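Long-range contacts in beta-fructofuranosidase (Bifidobacterium adolescentis, PDB 6NOB), which probably hydrolyses terminal beta-D-fructofuranosyl residues from substrates such as sucrose: residues 238-243 against 251-256; 197-202 against 217-222; 517-522 against 587-592; 535-540 against 605-610. All blocks are in the same frame, centred on the assembly; numbering follows the deposited sequence.

Contact 1: 238-243 against 251-256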
loop_
_atom_site.group_PDB
_atom_site.type_symbol
_atom_site.label_atom_id
_atom_site.label_comp_id
_atom_site.label_asym_id
_atom_site.label_seq_id
_atom_site.Cartn_x
_atom_site.Cartn_y
_atom_site.Cartn_z
ATOM N N GLN A 238 17.809 4.840 7.544
ATOM C CA GLN A 238 16.799 5.838 7.209
ATOM C C GLN A 238 17.451 7.091 6.638
ATOM O O GLN A 238 18.418 7.610 7.207
ATOM C CB GLN A 238 15.959 6.200 8.435
ATOM C CG GLN A 238 15.739 5.053 9.405
ATOM C CD GLN A 238 15.108 3.841 8.744
ATOM O OE1 GLN A 238 14.371 3.961 7.762
ATOM N NE2 GLN A 238 15.397 2.664 9.282
ATOM N N THR A 239 16.907 7.584 5.526
ATOM C CA THR A 239 17.421 8.763 4.842
ATOM C C THR A 239 16.301 9.784 4.666
ATOM O O THR A 239 15.125 9.505 4.912
ATOM C CB THR A 239 18.024 8.403 3.475
ATOM O OG1 THR A 239 16.976 8.031 2.570
ATOM C CG2 THR A 239 19.003 7.243 3.606
ATOM N N THR A 240 16.678 10.984 4.231
ATOM C CA THR A 240 15.722 12.051 3.981
ATOM C C THR A 240 16.024 12.713 2.644
ATOM O O THR A 240 17.153 12.668 2.148
ATOM C CB THR A 240 15.728 13.113 5.101
ATOM O OG1 THR A 240 14.538 13.905 5.013
ATOM C CG2 THR A 240 16.937 14.030 4.981
ATOM N N CYS A 241 14.992 13.321 2.064
ATOM C CA CYS A 241 15.126 14.092 0.835
ATOM C C CYS A 241 13.899 14.980 0.695
ATOM O O CYS A 241 12.897 14.799 1.393
ATOM C CB CYS A 241 15.319 13.185 -0.391
ATOM S SG CYS A 241 13.989 12.022 -0.736
ATOM N N LEU A 242 13.999 15.957 -0.199
ATOM C CA LEU A 242 12.945 16.941 -0.393
ATOM C C LEU A 242 12.319 16.794 -1.768
ATOM O O LEU A 242 13.011 16.509 -2.750
ATOM C CB LEU A 242 13.477 18.368 -0.248
ATOM C CG LEU A 242 13.781 18.868 1.157
ATOM C CD1 LEU A 242 14.341 20.277 1.076
ATOM C CD2 LEU A 242 12.525 18.833 2.006
ATOM N N CYS A 243 11.004 16.985 -1.823
ATOM C CA CYS A 243 10.291 17.322 -3.051
ATOM C C CYS A 243 9.892 18.790 -2.956
ATOM O O CYS A 243 8.980 19.144 -2.206
ATOM C CB CYS A 243 9.071 16.438 -3.256
ATOM S SG CYS A 243 8.361 16.679 -4.885
ATOM N N VAL A 251 18.417 16.106 -3.271
ATOM C CA VAL A 251 19.501 15.289 -2.735
ATOM C C VAL A 251 19.042 14.503 -1.510
ATOM O O VAL A 251 18.275 14.998 -0.673
ATOM C CB VAL A 251 20.720 16.174 -2.418
ATOM C CG1 VAL A 251 20.335 17.314 -1.487
ATOM C CG2 VAL A 251 21.861 15.345 -1.836
ATOM N N GLU A 252 19.504 13.255 -1.422
ATOM C CA GLU A 252 19.161 12.326 -0.354
ATOM C C GLU A 252 20.385 12.077 0.520
ATOM O O GLU A 252 21.499 11.923 0.011
ATOM C CB GLU A 252 18.648 11.003 -0.934
ATOM C CG GLU A 252 18.219 9.959 0.090
ATOM C CD GLU A 252 17.766 8.658 -0.561
ATOM O OE1 GLU A 252 17.486 8.667 -1.780
ATOM O OE2 GLU A 252 17.695 7.627 0.143
ATOM N N SER A 253 20.170 12.034 1.834
ATOM C CA SER A 253 21.247 11.872 2.803
ATOM C C SER A 253 20.704 11.182 4.049
ATOM O O SER A 253 19.532 11.368 4.394
ATOM C CB SER A 253 21.883 13.231 3.142
ATOM O OG SER A 253 21.067 14.003 4.007
ATOM N N PRO A 254 21.515 10.368 4.726
ATOM C CA PRO A 254 20.993 9.524 5.808
ATOM C C PRO A 254 20.781 10.281 7.109
ATOM O O PRO A 254 21.466 11.261 7.410
ATOM C CB PRO A 254 22.086 8.462 5.973
ATOM C CG PRO A 254 23.331 9.183 5.601
ATOM C CD PRO A 254 22.947 10.117 4.482
ATOM N N VAL A 255 19.818 9.796 7.893
ATOM C CA VAL A 255 19.425 10.473 9.128
ATOM C C VAL A 255 19.349 9.553 10.338
ATOM O O VAL A 255 19.426 10.044 11.481
ATOM C CB VAL A 255 18.078 11.209 8.939
ATOM C CG1 VAL A 255 18.179 12.240 7.823
ATOM C CG2 VAL A 255 16.959 10.218 8.666
ATOM N N ALA A 256 19.200 8.237 10.188
ATOM C CA ALA A 256 19.043 7.369 11.354
ATOM C C ALA A 256 19.565 5.976 11.043
ATOM O O ALA A 256 19.109 5.339 10.087
ATOM C CB ALA A 256 17.579 7.305 11.795
HETATM O O HOH W 1 16.842 17.150 -0.472
#
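A classic beta bulge, with Val255 and Ala256 both facing Gln238, marks the hairpin that completes the outer side of a four-stranded antiparallel sheet, one blade of the family 32 beta-propeller. Gln238 O accepts two backbone bonds, a nearly straight one from Val255 N (2.7 Å, 174°) and a longer one from Ala256 N (3.1 Å). Gln238 N returns a bond to Ala256 O, and beyond the bulge Thr240 and Ser253 exchange a mutual pair. On the face bearing Thr240, its CG2 lies 3.6 Å from Val255 CG1, the two side chains crossing at about a right angle. The polar link is on Thr239: OG1 donates to Glu252 OE2 at 2.6 Å, meeting the oxygen on its anti side and 31° out of the carboxylate plane. Glu252 reaches it with CG anti to the backbone N (chi1 -178°) and an extended chain, and OE2 also forms a salt bridge with Arg223 on strand 216-227. An alanine in place of Glu252 would probably leave Thr239 OG1 without its acceptor and the Arg223 charge without this mate. Where the strands part, a water donates to Val251 O at 2.6 Å and takes a weak bond from Leu242 N. The carboxylate thus adds to the backbone ladder a charged tie from Glu252 to two neighbouring strands, 235-243 and 216-227, and the nearby arginine would be expected to favour its ionised form.

Contact 2: 197-202 against 217-222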
loop_
_atom_site.group_PDB
_atom_site.type_symbol
_atom_site.label_atom_id
_atom_site.label_comp_id
_atom_site.label_asym_id
_atom_site.label_seq_id
_atom_site.Cartn_x
_atom_site.Cartn_y
_atom_site.Cartn_z
ATOM N N GLY A 197 8.595 4.762 2.996
ATOM C CA GLY A 197 8.861 5.992 3.723
ATOM C C GLY A 197 7.616 6.840 3.876
ATOM O O GLY A 197 6.579 6.582 3.262
ATOM N N SER A 198 7.737 7.871 4.712
ATOM C CA SER A 198 6.646 8.783 5.046
ATOM C C SER A 198 7.007 10.211 4.634
ATOM O O SER A 198 8.108 10.482 4.146
ATOM C CB SER A 198 6.317 8.713 6.540
ATOM O OG SER A 198 7.475 8.940 7.328
ATOM N N ALA A 199 6.066 11.138 4.850
ATOM C CA ALA A 199 6.193 12.510 4.371
ATOM C C ALA A 199 5.839 13.512 5.462
ATOM O O ALA A 199 4.893 13.309 6.228
ATOM C CB ALA A 199 5.292 12.756 3.156
ATOM N N VAL A 200 6.600 14.605 5.515
ATOM C CA VAL A 200 6.308 15.737 6.388
ATOM C C VAL A 200 6.390 17.005 5.549
ATOM O O VAL A 200 7.449 17.313 4.988
ATOM C CB VAL A 200 7.271 15.820 7.583
ATOM C CG1 VAL A 200 6.908 17.003 8.472
ATOM C CG2 VAL A 200 7.251 14.529 8.380
ATOM N N THR A 201 5.276 17.734 5.454
ATOM C CA THR A 201 5.256 18.997 4.725
ATOM C C THR A 201 5.901 20.089 5.571
ATOM O O THR A 201 5.539 20.279 6.737
ATOM C CB THR A 201 3.823 19.389 4.348
ATOM O OG1 THR A 201 3.043 19.592 5.534
ATOM C CG2 THR A 201 3.172 18.308 3.492
ATOM N N VAL A 202 6.864 20.804 4.984
ATOM C CA VAL A 202 7.661 21.792 5.699
ATOM C C VAL A 202 7.685 23.094 4.904
ATOM O O VAL A 202 7.349 23.136 3.720
ATOM C CB VAL A 202 9.103 21.303 5.960
ATOM C CG1 VAL A 202 9.098 20.062 6.840
ATOM C CG2 VAL A 202 9.817 21.030 4.644
ATOM N N ILE A 217 7.888 19.000 0.332
ATOM C CA ILE A 217 7.624 17.753 1.042
ATOM C C ILE A 217 8.963 17.179 1.475
ATOM O O ILE A 217 9.844 16.947 0.637
ATOM C CB ILE A 217 6.870 16.740 0.165
ATOM C CG1 ILE A 217 5.603 17.341 -0.435
ATOM C CG2 ILE A 217 6.537 15.488 0.967
ATOM C CD1 ILE A 217 4.982 16.454 -1.503
ATOM N N ARG A 218 9.125 16.941 2.771
ATOM C CA ARG A 218 10.273 16.200 3.269
ATOM C C ARG A 218 9.877 14.743 3.460
ATOM O O ARG A 218 8.898 14.443 4.152
ATOM C CB ARG A 218 10.808 16.777 4.582
ATOM C CG ARG A 218 12.026 16.018 5.094
ATOM C CD ARG A 218 12.843 16.810 6.104
ATOM N NE ARG A 218 13.500 17.977 5.518
ATOM C CZ ARG A 218 14.572 17.922 4.733
ATOM N NH1 ARG A 218 15.110 16.749 4.414
ATOM N NH2 ARG A 218 15.103 19.040 4.257
ATOM N N LEU A 219 10.635 13.846 2.844
ATOM C CA LEU A 219 10.389 12.418 2.939
ATOM C C LEU A 219 11.455 11.773 3.805
ATOM O O LEU A 219 12.624 12.165 3.761
ATOM C CB LEU A 219 10.370 11.777 1.552
ATOM C CG LEU A 219 9.283 12.474 0.736
ATOM C CD1 LEU A 219 9.845 13.047 -0.553
ATOM C CD2 LEU A 219 8.117 11.539 0.481
ATOM N N TYR A 220 11.032 10.806 4.615
ATOM C CA TYR A 220 11.927 9.948 5.380
ATOM C C TYR A 220 11.658 8.517 4.943
ATOM O O TYR A 220 10.525 8.041 5.056
ATOM C CB TYR A 220 11.699 10.103 6.886
ATOM C CG TYR A 220 12.032 11.474 7.433
ATOM C CD1 TYR A 220 13.302 11.750 7.927
ATOM C CD2 TYR A 220 11.078 12.486 7.469
ATOM C CE1 TYR A 220 13.616 12.995 8.434
ATOM C CE2 TYR A 220 11.384 13.739 7.974
ATOM C CZ TYR A 220 12.656 13.985 8.456
ATOM O OH TYR A 220 12.976 15.225 8.964
ATOM N N LEU A 221 12.686 7.836 4.438
ATOM C CA LEU A 221 12.502 6.514 3.858
ATOM C C LEU A 221 13.633 5.590 4.282
ATOM O O LEU A 221 14.656 6.019 4.822
ATOM C CB LEU A 221 12.421 6.576 2.328
ATOM C CG LEU A 221 13.705 6.992 1.605
ATOM C CD1 LEU A 221 13.923 6.135 0.367
ATOM C CD2 LEU A 221 13.656 8.466 1.235
ATOM N N THR A 222 13.436 4.302 4.017
ATOM C CA THR A 222 14.431 3.274 4.282
ATOM C C THR A 222 15.201 2.960 3.008
ATOM O O THR A 222 14.601 2.778 1.944
ATOM C CB THR A 222 13.776 1.996 4.811
ATOM O OG1 THR A 222 13.207 2.250 6.098
ATOM C CG2 THR A 222 14.802 0.869 4.922
#
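Ser198 with Tyr220 and Val200 with Arg218 are the hydrogen-bonded pairs of two antiparallel strands in a propeller blade, and each pair closes its ring with two backbone bonds. Val200 N gives to Arg218 O at 2.7 Å and Arg218 N to Val200 O at 2.8 Å. Ser198 N gives to Tyr220 O at 2.8 Å and Tyr220 N to Ser198 O at 3.0 Å. Leu219 CA adds a CA-H...O contact to Ser198 O (3.2 Å), while Leu219 O is hydrogen-bonded to Thr240 OG1. Ser198 OG bonds to Pro270 O and Val272 N. Arg218, with CG anti to the backbone N (chi1 -179°) and the chain bending at chi3, pairs with Asp206 through NH2 and with Thr240 OG1 through NH1. Gly197 CA lies 3.7 Å from Leu221 CA, and a beta carbon there would collide with Tyr220 O and Leu221 CB. Ala199 CB rests 3.7 Å from Ile217 CG2, while on the other face Val200 CG2 sits at the edge of the Tyr220 ring, 4.2 Å from CE2. In this buried contact the hydrogen-bonded pairs satisfy each other, the alternate residues turn to neighbouring segments, and Ser198 and Arg218 tie the ladder to the surrounding fold through their side chains.

Contact 3: 517-522 against 587-592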
loop_
_atom_site.group_PDB
_atom_site.type_symbol
_atom_site.label_atom_id
_atom_site.label_comp_id
_atom_site.label_asym_id
_atom_site.label_seq_id
_atom_site.Cartn_x
_atom_site.Cartn_y
_atom_site.Cartn_z
ATOM N N GLY A 517 -21.112 -4.474 -15.118
ATOM C CA GLY A 517 -19.664 -4.477 -15.077
ATOM C C GLY A 517 -19.056 -5.093 -13.839
ATOM O O GLY A 517 -17.849 -4.947 -13.623
ATOM N N ASN A 518 -19.862 -5.776 -13.020
ATOM C CA ASN A 518 -19.407 -6.420 -11.784
ATOM C C ASN A 518 -18.687 -5.435 -10.864
ATOM O O ASN A 518 -17.694 -5.773 -10.216
ATOM C CB ASN A 518 -18.523 -7.633 -12.077
ATOM C CG ASN A 518 -18.673 -8.719 -11.031
ATOM O OD1 ASN A 518 -19.278 -8.498 -9.981
ATOM N ND2 ASN A 518 -18.130 -9.902 -11.313
ATOM N N ALA A 519 -19.197 -4.208 -10.800
ATOM C CA ALA A 519 -18.679 -3.188 -9.895
ATOM C C ALA A 519 -19.867 -2.463 -9.287
ATOM O O ALA A 519 -20.611 -1.789 -10.004
ATOM C CB ALA A 519 -17.758 -2.207 -10.627
ATOM N N TYR A 520 -20.048 -2.600 -7.974
ATOM C CA TYR A 520 -21.242 -2.072 -7.330
ATOM C C TYR A 520 -20.942 -1.684 -5.890
ATOM O O TYR A 520 -19.906 -2.039 -5.322
ATOM C CB TYR A 520 -22.391 -3.088 -7.368
ATOM C CG TYR A 520 -22.131 -4.343 -6.559
ATOM C CD1 TYR A 520 -21.474 -5.430 -7.122
ATOM C CD2 TYR A 520 -22.547 -4.441 -5.237
ATOM C CE1 TYR A 520 -21.238 -6.582 -6.391
ATOM C CE2 TYR A 520 -22.312 -5.585 -4.496
ATOM C CZ TYR A 520 -21.659 -6.653 -5.080
ATOM O OH TYR A 520 -21.425 -7.796 -4.348
ATOM N N TYR A 521 -21.887 -0.955 -5.304
ATOM C CA TYR A 521 -21.903 -0.622 -3.889
ATOM C C TYR A 521 -23.222 -1.106 -3.306
ATOM O O TYR A 521 -24.261 -1.035 -3.969
ATOM C CB TYR A 521 -21.734 0.894 -3.686
ATOM C CG TYR A 521 -22.250 1.430 -2.368
ATOM C CD1 TYR A 521 -23.565 1.861 -2.233
ATOM C CD2 TYR A 521 -21.415 1.520 -1.263
ATOM C CE1 TYR A 521 -24.036 2.351 -1.030
ATOM C CE2 TYR A 521 -21.877 2.014 -0.061
ATOM C CZ TYR A 521 -23.187 2.426 0.052
ATOM O OH TYR A 521 -23.650 2.914 1.252
ATOM N N ALA A 522 -23.190 -1.604 -2.071
ATOM C CA ALA A 522 -24.411 -2.070 -1.424
ATOM C C ALA A 522 -24.422 -1.673 0.044
ATOM O O ALA A 522 -23.425 -1.858 0.749
ATOM C CB ALA A 522 -24.566 -3.588 -1.556
ATOM N N PHE A 587 -17.651 -3.758 -4.022
ATOM C CA PHE A 587 -17.017 -4.766 -4.864
ATOM C C PHE A 587 -16.659 -4.139 -6.201
ATOM O O PHE A 587 -17.537 -3.641 -6.913
ATOM C CB PHE A 587 -17.907 -5.988 -5.082
ATOM C CG PHE A 587 -17.229 -7.070 -5.867
ATOM C CD1 PHE A 587 -16.277 -7.878 -5.268
ATOM C CD2 PHE A 587 -17.507 -7.253 -7.213
ATOM C CE1 PHE A 587 -15.630 -8.866 -5.987
ATOM C CE2 PHE A 587 -16.864 -8.239 -7.939
ATOM C CZ PHE A 587 -15.922 -9.045 -7.324
ATOM N N ASP A 588 -15.372 -4.190 -6.551
ATOM C CA ASP A 588 -14.833 -3.490 -7.713
ATOM C C ASP A 588 -14.121 -4.505 -8.615
ATOM O O ASP A 588 -12.890 -4.559 -8.665
ATOM C CB ASP A 588 -13.899 -2.359 -7.272
ATOM C CG ASP A 588 -13.382 -1.534 -8.434
ATOM O OD1 ASP A 588 -13.998 -1.570 -9.521
ATOM O OD2 ASP A 588 -12.357 -0.844 -8.252
ATOM N N ARG A 589 -14.918 -5.321 -9.311
ATOM C CA ARG A 589 -14.453 -6.263 -10.329
ATOM C C ARG A 589 -13.600 -7.397 -9.764
ATOM O O ARG A 589 -13.923 -8.573 -9.970
ATOM C CB ARG A 589 -13.688 -5.518 -11.429
ATOM C CG ARG A 589 -14.587 -4.677 -12.326
ATOM C CD ARG A 589 -13.821 -3.542 -12.983
ATOM N NE ARG A 589 -12.823 -4.030 -13.930
ATOM C CZ ARG A 589 -13.072 -4.290 -15.209
ATOM N NH1 ARG A 589 -14.292 -4.111 -15.699
ATOM N NH2 ARG A 589 -12.102 -4.729 -16.000
ATOM N N ASN A 590 -12.508 -7.074 -9.061
ATOM C CA ASN A 590 -11.635 -8.127 -8.555
ATOM C C ASN A 590 -11.175 -7.880 -7.120
ATOM O O ASN A 590 -10.128 -8.401 -6.720
ATOM C CB ASN A 590 -10.410 -8.310 -9.463
ATOM C CG ASN A 590 -9.523 -7.076 -9.517
ATOM O OD1 ASN A 590 -9.829 -6.042 -8.920
ATOM N ND2 ASN A 590 -8.410 -7.183 -10.234
ATOM N N VAL A 591 -11.925 -7.106 -6.340
ATOM C CA VAL A 591 -11.567 -6.839 -4.951
ATOM C C VAL A 591 -12.832 -6.417 -4.216
ATOM O O VAL A 591 -13.684 -5.716 -4.767
ATOM C CB VAL A 591 -10.452 -5.769 -4.853
ATOM C CG1 VAL A 591 -10.897 -4.458 -5.500
ATOM C CG2 VAL A 591 -10.029 -5.546 -3.404
ATOM N N VAL A 592 -12.958 -6.871 -2.970
ATOM C CA VAL A 592 -14.090 -6.536 -2.118
ATOM C C VAL A 592 -13.569 -5.794 -0.897
ATOM O O VAL A 592 -12.458 -6.045 -0.422
ATOM C CB VAL A 592 -14.895 -7.792 -1.703
ATOM C CG1 VAL A 592 -14.145 -8.600 -0.655
ATOM C CG2 VAL A 592 -16.278 -7.407 -1.196
HETATM O O HOH W 2 -16.636 -2.902 -14.557
#
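Tyr520 and Phe587 form a hydrogen-bonded antiparallel pair, Tyr520 N giving to Phe587 O at 2.9 Å and Phe587 N to Tyr520 O at 3.1 Å. On the same face Phe587 CB makes an off-centre CH-pi contact with the Tyr520 ring, 3.6 Å from CE1; the two rings meet obliquely, their planes 37° apart. With CG anti to the backbone N (chi1 -176°), the Phe587 ring extends toward Asn518, where CE2 comes within 3.2 Å of OD1, the amide and ring planes 46° apart. Beside the strand pair Arg589 N donates a bent bond to Asn518 O (3.0 Å), and a water bridges Gly517 O to Arg589 NH1 at the edge of the guanidinium. The next shell fixes these groups: Tyr520 OH bonds to Leu536 O, Asn518 ND2 to Ala610 O, and Arg589 NE to Arg117 O. An alanine in place of Tyr520 would probably open a gap beside Phe587 CB and leave Leu536 O without its hydroxyl partner. Asp588 grips the backbone N-H groups of Gly119 and Ala120. Asn590 N turns back to Asp588 O at 2.6 Å around Arg589, as in a classic gamma turn. Strands 519-526 and 582-588 are thus paired within one sheet, with Tyr520 and Phe587 reaching the facing sheet of the C-terminal beta-sandwich characteristic of family 32 enzymes.

Contact 4: 535-540 against 605-610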
loop_
_atom_site.group_PDB
_atom_site.type_symbol
_atom_site.label_atom_id
_atom_site.label_comp_id
_atom_site.label_asym_id
_atom_site.label_seq_id
_atom_site.Cartn_x
_atom_site.Cartn_y
_atom_site.Cartn_z
ATOM N N VAL A 535 -24.350 -13.391 -1.134
ATOM C CA VAL A 535 -23.488 -13.778 -2.247
ATOM C C VAL A 535 -23.001 -12.498 -2.920
ATOM O O VAL A 535 -23.782 -11.780 -3.546
ATOM C CB VAL A 535 -24.224 -14.682 -3.241
ATOM C CG1 VAL A 535 -23.340 -14.986 -4.443
ATOM C CG2 VAL A 535 -24.680 -15.965 -2.560
ATOM N N LEU A 536 -21.707 -12.208 -2.788
ATOM C CA LEU A 536 -21.163 -10.958 -3.303
ATOM C C LEU A 536 -20.647 -11.088 -4.732
ATOM O O LEU A 536 -20.819 -10.166 -5.537
ATOM C CB LEU A 536 -20.042 -10.458 -2.389
ATOM C CG LEU A 536 -20.336 -10.435 -0.886
ATOM C CD1 LEU A 536 -19.132 -9.918 -0.111
ATOM C CD2 LEU A 536 -21.570 -9.592 -0.585
ATOM N N ALA A 537 -20.014 -12.211 -5.066
ATOM C CA ALA A 537 -19.452 -12.393 -6.396
ATOM C C ALA A 537 -19.151 -13.865 -6.623
ATOM O O ALA A 537 -18.973 -14.639 -5.678
ATOM C CB ALA A 537 -18.182 -11.559 -6.591
ATOM N N LYS A 538 -19.102 -14.234 -7.899
ATOM C CA LYS A 538 -18.706 -15.563 -8.330
ATOM C C LYS A 538 -17.631 -15.424 -9.397
ATOM O O LYS A 538 -17.481 -14.372 -10.024
ATOM C CB LYS A 538 -19.891 -16.367 -8.886
ATOM C CG LYS A 538 -20.849 -16.896 -7.833
ATOM C CD LYS A 538 -22.252 -17.069 -8.397
ATOM C CE LYS A 538 -23.003 -18.179 -7.676
ATOM N NZ LYS A 538 -24.481 -17.977 -7.710
ATOM N N GLY A 539 -16.885 -16.503 -9.604
ATOM C CA GLY A 539 -15.840 -16.496 -10.607
ATOM C C GLY A 539 -15.154 -17.834 -10.767
ATOM O O GLY A 539 -15.791 -18.888 -10.676
ATOM N N VAL A 540 -13.846 -17.802 -10.994
ATOM C CA VAL A 540 -13.072 -19.006 -11.269
ATOM C C VAL A 540 -11.701 -18.862 -10.623
ATOM O O VAL A 540 -11.083 -17.794 -10.679
ATOM C CB VAL A 540 -12.953 -19.260 -12.787
ATOM C CG1 VAL A 540 -11.759 -20.137 -13.098
ATOM C CG2 VAL A 540 -14.230 -19.896 -13.324
ATOM N N MET A 605 -10.393 -8.185 0.711
ATOM C CA MET A 605 -9.478 -9.142 0.094
ATOM C C MET A 605 -9.665 -9.107 -1.415
ATOM O O MET A 605 -10.704 -8.673 -1.922
ATOM C CB MET A 605 -9.707 -10.566 0.612
ATOM C CG MET A 605 -10.994 -11.204 0.106
ATOM S SD MET A 605 -11.282 -12.841 0.804
ATOM C CE MET A 605 -11.465 -12.434 2.538
ATOM N N LEU A 606 -8.642 -9.579 -2.126
ATOM C CA LEU A 606 -8.750 -9.759 -3.567
ATOM C C LEU A 606 -9.648 -10.946 -3.883
ATOM O O LEU A 606 -9.562 -11.998 -3.244
ATOM C CB LEU A 606 -7.370 -9.981 -4.186
ATOM C CG LEU A 606 -6.312 -8.894 -3.995
ATOM C CD1 LEU A 606 -5.025 -9.288 -4.703
ATOM C CD2 LEU A 606 -6.820 -7.555 -4.500
ATOM N N PHE A 607 -10.518 -10.773 -4.877
ATOM C CA PHE A 607 -11.353 -11.874 -5.354
ATOM C C PHE A 607 -11.770 -11.558 -6.783
ATOM O O PHE A 607 -12.598 -10.667 -6.998
ATOM C CB PHE A 607 -12.569 -12.077 -4.460
ATOM C CG PHE A 607 -13.438 -13.223 -4.889
ATOM C CD1 PHE A 607 -14.490 -13.024 -5.769
ATOM C CD2 PHE A 607 -13.187 -14.506 -4.431
ATOM C CE1 PHE A 607 -15.282 -14.081 -6.174
ATOM C CE2 PHE A 607 -13.977 -15.567 -4.831
ATOM C CZ PHE A 607 -15.026 -15.355 -5.703
ATOM N N GLN A 608 -11.222 -12.296 -7.744
ATOM C CA GLN A 608 -11.491 -12.050 -9.160
ATOM C C GLN A 608 -12.892 -12.536 -9.512
ATOM O O GLN A 608 -13.124 -13.732 -9.695
ATOM C CB GLN A 608 -10.443 -12.737 -10.027
ATOM C CG GLN A 608 -10.597 -12.455 -11.511
ATOM C CD GLN A 608 -10.465 -10.978 -11.834
ATOM O OE1 GLN A 608 -9.397 -10.389 -11.669
ATOM N NE2 GLN A 608 -11.554 -10.371 -12.296
ATOM N N GLY A 609 -13.835 -11.604 -9.613
ATOM C CA GLY A 609 -15.140 -11.940 -10.137
ATOM C C GLY A 609 -15.110 -12.121 -11.640
ATOM O O GLY A 609 -14.191 -11.683 -12.333
ATOM N N ALA A 610 -16.137 -12.794 -12.152
ATOM C CA ALA A 610 -16.219 -13.039 -13.586
ATOM C C ALA A 610 -16.317 -11.723 -14.349
ATOM O O ALA A 610 -16.845 -10.724 -13.849
ATOM C CB ALA A 610 -17.422 -13.925 -13.906
HETATM O O HOH W 3 -12.023 -15.898 -8.476
HETATM O O HOH W 4 -12.665 -15.316 -12.170
#
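With CG anti to the backbone N (chi1 -178°) and chi2 near -91°, Phe607 brings its ring to Ala537, where CE1 lies 3.9 Å from the methyl CB. Lys538 N stands at the edge of the same ring, near its plane, and a water lies above one face, offset toward the rim. Ala537 takes part in a classic beta bulge, since it and Leu536 both face Leu550 on the neighbouring strand 547-555. Past Leu606 the chain leaves strand 601-606 and runs beside the end of strand 532-540, where Ala610 N donates to Lys538 O at 3.0 Å. Gly539 lies against this loop, and a beta carbon there would collide with Gln608 O. That carbonyl instead accepts two waters, one at 2.7 Å that also donates to Val540 O and one at 3.0 Å that accepts from Val540 N. The Gln608 side chain folds back, and NE2 gives a straight bond to Gly609 O (2.9 Å, 168°) that should steady the loop. Joining the two sheets of the C-terminal sandwich, the contact pairs a buried ring-and-methyl patch with a more solvent-exposed edge, where one direct backbone bond and two bridging waters replace a regular ladder.

Overall arrangement
Contacts 1 and 2 share one propeller blade: strands 216-227 and 235-243 are neighbours, so the two contacts are successive steps across the same sheet, their centres 8 Å apart. Contacts 3 and 4 lie on the other side of the chain's centre in the sandwich domain, about 21 Å or more from the blade pair between nearest atoms. Their segments alternate along the chain; contact 3 pairs strands within one sheet, contact 4 joins it to the facing one. Contacts 2 and 3 are buried, one a regular ladder, the other a short pairing crowned by aromatic packing. Contacts 1 and 4 reach the surface, but a carboxylate strengthens contact 1 while contact 4 combines one apolar ring contact with a backbone bond and two water bridges.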